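Local coordinates for protein mitochondrial association factor 1 (Toxoplasma gondii, PDB 6BXS) that is a macro-domain membrane protein of a family linked to association with host mitochondria, its own role being uncertain, at residues A[212-217]-A[252-257]. Numbering follows the deposited sequence.
With SO4 (sulfate ion), chain D.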
loop_
_atom_site.group_PDB
_atom_site.type_symbol
_atom_site.label_atom_id
_atom_site.label_comp_id
_atom_site.label_asym_id
_atom_site.label_seq_id
_atom_site.Cartn_x
_atom_site.Cartn_y
_atom_site.Cartn_z
ATOM N N GLU A 212 -0.157 -13.009 2.503
ATOM C CA GLU A 212 0.166 -13.962 1.448
ATOM C C GLU A 212 0.149 -13.283 0.083
ATOM O O GLU A 212 0.704 -13.797 -0.886
ATOM C CB GLU A 212 -0.815 -15.134 1.488
ATOM C CG GLU A 212 -1.017 -15.680 2.899
ATOM C CD GLU A 212 -1.917 -16.898 2.949
ATOM O OE1 GLU A 212 -1.473 -17.944 3.470
ATOM O OE2 GLU A 212 -3.072 -16.808 2.486
ATOM N N ALA A 213 -0.484 -12.116 0.018
ATOM C CA ALA A 213 -0.478 -11.311 -1.194
ATOM C C ALA A 213 -0.711 -9.850 -0.839
ATOM O O ALA A 213 -1.299 -9.549 0.200
ATOM C CB ALA A 213 -1.539 -11.798 -2.163
ATOM N N ILE A 214 -0.231 -8.949 -1.692
ATOM C CA ILE A 214 -0.520 -7.529 -1.535
ATOM C C ILE A 214 -1.180 -6.969 -2.792
ATOM O O ILE A 214 -0.714 -7.193 -3.911
ATOM C CB ILE A 214 0.750 -6.712 -1.204
ATOM C CG1 ILE A 214 1.908 -7.093 -2.127
ATOM C CG2 ILE A 214 1.142 -6.932 0.251
ATOM C CD1 ILE A 214 3.134 -6.211 -1.954
ATOM N N ARG A 215 -2.280 -6.252 -2.583
ATOM C CA ARG A 215 -3.030 -5.626 -3.665
ATOM C C ARG A 215 -2.684 -4.143 -3.736
ATOM O O ARG A 215 -2.997 -3.380 -2.821
ATOM C CB ARG A 215 -4.532 -5.828 -3.452
ATOM C CG ARG A 215 -5.416 -5.236 -4.536
ATOM C CD ARG A 215 -6.846 -5.749 -4.412
ATOM N NE ARG A 215 -6.923 -7.199 -4.587
ATOM C CZ ARG A 215 -8.041 -7.913 -4.488
ATOM N NH1 ARG A 215 -9.196 -7.322 -4.212
ATOM N NH2 ARG A 215 -8.004 -9.228 -4.665
ATOM N N LEU A 216 -2.039 -3.747 -4.830
ATOM C CA LEU A 216 -1.477 -2.406 -4.966
ATOM C C LEU A 216 -2.246 -1.536 -5.954
ATOM O O LEU A 216 -2.699 -2.026 -6.989
ATOM C CB LEU A 216 -0.019 -2.494 -5.424
ATOM C CG LEU A 216 0.941 -3.276 -4.530
ATOM C CD1 LEU A 216 2.214 -3.621 -5.280
ATOM C CD2 LEU A 216 1.255 -2.469 -3.292
ATOM N N PRO A 217 -2.395 -0.239 -5.642
ATOM C CA PRO A 217 -2.796 0.711 -6.680
ATOM C C PRO A 217 -1.566 1.183 -7.444
ATOM O O PRO A 217 -0.454 0.796 -7.080
ATOM C CB PRO A 217 -3.423 1.851 -5.881
ATOM C CG PRO A 217 -2.631 1.860 -4.619
ATOM C CD PRO A 217 -2.311 0.412 -4.321
ATOM N N VAL A 252 5.399 -13.346 -1.075
ATOM C CA VAL A 252 4.146 -12.614 -1.212
ATOM C C VAL A 252 3.811 -12.403 -2.687
ATOM O O VAL A 252 4.681 -12.083 -3.497
ATOM C CB VAL A 252 4.197 -11.244 -0.475
ATOM C CG1 VAL A 252 5.018 -10.214 -1.248
ATOM C CG2 VAL A 252 2.791 -10.714 -0.230
ATOM N N GLU A 253 2.540 -12.604 -3.019
ATOM C CA GLU A 253 2.046 -12.442 -4.382
ATOM C C GLU A 253 1.683 -10.984 -4.651
ATOM O O GLU A 253 1.056 -10.331 -3.816
ATOM C CB GLU A 253 0.834 -13.354 -4.602
ATOM C CG GLU A 253 0.023 -13.077 -5.862
ATOM C CD GLU A 253 -1.167 -14.012 -6.001
ATOM O OE1 GLU A 253 -0.958 -15.242 -6.067
ATOM O OE2 GLU A 253 -2.313 -13.518 -6.034
ATOM N N LEU A 254 2.079 -10.479 -5.816
ATOM C CA LEU A 254 1.777 -9.105 -6.205
ATOM C C LEU A 254 0.508 -9.027 -7.051
ATOM O O LEU A 254 0.356 -9.758 -8.033
ATOM C CB LEU A 254 2.946 -8.492 -6.980
ATOM C CG LEU A 254 4.249 -8.244 -6.220
ATOM C CD1 LEU A 254 5.302 -7.684 -7.163
ATOM C CD2 LEU A 254 4.031 -7.301 -5.054
ATOM N N GLN A 255 -0.395 -8.137 -6.654
ATOM C CA GLN A 255 -1.592 -7.833 -7.428
ATOM C C GLN A 255 -1.680 -6.329 -7.640
ATOM O O GLN A 255 -1.442 -5.555 -6.712
ATOM C CB GLN A 255 -2.851 -8.332 -6.719
ATOM C CG GLN A 255 -2.809 -9.783 -6.293
ATOM C CD GLN A 255 -4.068 -10.200 -5.558
ATOM O OE1 GLN A 255 -4.963 -9.387 -5.325
ATOM N NE2 GLN A 255 -4.144 -11.472 -5.190
ATOM N N PHE A 256 -2.017 -5.919 -8.860
ATOM C CA PHE A 256 -2.194 -4.507 -9.176
ATOM C C PHE A 256 -3.642 -4.198 -9.529
ATOM O O PHE A 256 -4.243 -4.855 -10.380
ATOM C CB PHE A 256 -1.273 -4.092 -10.323
ATOM C CG PHE A 256 0.161 -3.936 -9.914
ATOM C CD1 PHE A 256 0.605 -2.751 -9.352
ATOM C CD2 PHE A 256 1.063 -4.971 -10.083
ATOM C CE1 PHE A 256 1.924 -2.603 -8.968
ATOM C CE2 PHE A 256 2.383 -4.826 -9.702
ATOM C CZ PHE A 256 2.813 -3.641 -9.143
ATOM N N MET A 257 -4.191 -3.188 -8.865
ATOM C CA MET A 257 -5.557 -2.749 -9.111
ATOM C C MET A 257 -5.642 -2.052 -10.462
ATOM O O MET A 257 -4.618 -1.734 -11.067
ATOM C CB MET A 257 -6.024 -1.816 -7.995
ATOM C CG MET A 257 -5.937 -2.437 -6.609
ATOM S SD MET A 257 -6.160 -1.243 -5.281
ATOM C CE MET A 257 -7.847 -0.717 -5.578
HETATM S S SO4 D . 7.593 -12.949 2.411
HETATM O O1 SO4 D . 8.274 -11.660 2.334
HETATM O O2 SO4 D . 7.315 -13.271 3.806
HETATM O O3 SO4 D . 6.341 -12.885 1.665
HETATM O O4 SO4 D . 8.450 -13.982 1.833
#
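Ile-214 and Leu-216 each bond to residues 253-257 through both backbone N and O, a parallel ladder in which the axes of strands 213-216 and 253-256 come within 4.5 Å of each other, at 19°. Glu-253 N to Glu-212 O completes its five rungs. On the face bearing Arg-215 and Gln-255, a polar chain crosses the strands. Gln-255 OE1 accepts two bonds side-on from one guanidinium, from Arg-215 NE at 3.0 Å and Arg-215 NH2 at 3.1 Å. The oxygen lies in the guanidinium plane, and the amide is turned only 26° from it. The bend of Arg-215 at chi3 (-62°) turns NE out of the extended line of CB, CG and CD. At the other end of the amide, Gln-255 NE2 donates to Glu-253 OE2 over 2.9 Å. The amide is thus held at both ends, which fixes its flip. Arg-215 also forms a salt bridge with Asp-38 and donates to Pro-35 O. Met-257 CG packs 3.5 Å from Arg-215 CG, the two chains crossing at about a right angle. The face bearing Ile-214, Leu-216, Leu-254 and Phe-256 is apolar here. Ile-214 and Leu-254 lie side by side, Ile-214 CD1 and Leu-254 CD2 tightly packed at 3.4 Å, while Leu-216 CD1 rests 3.8 Å from Phe-256 CE1. Leu-254 and Phe-256 also touch helix 230-248, which connects the two strands. Hydrogen-bonded parallel neighbours linked by a packed helix make this a beta-alpha-beta unit, here inside the mixed sheet of a macro domain, the three-layered alpha/beta fold known for ADP-ribose recognition in other proteins.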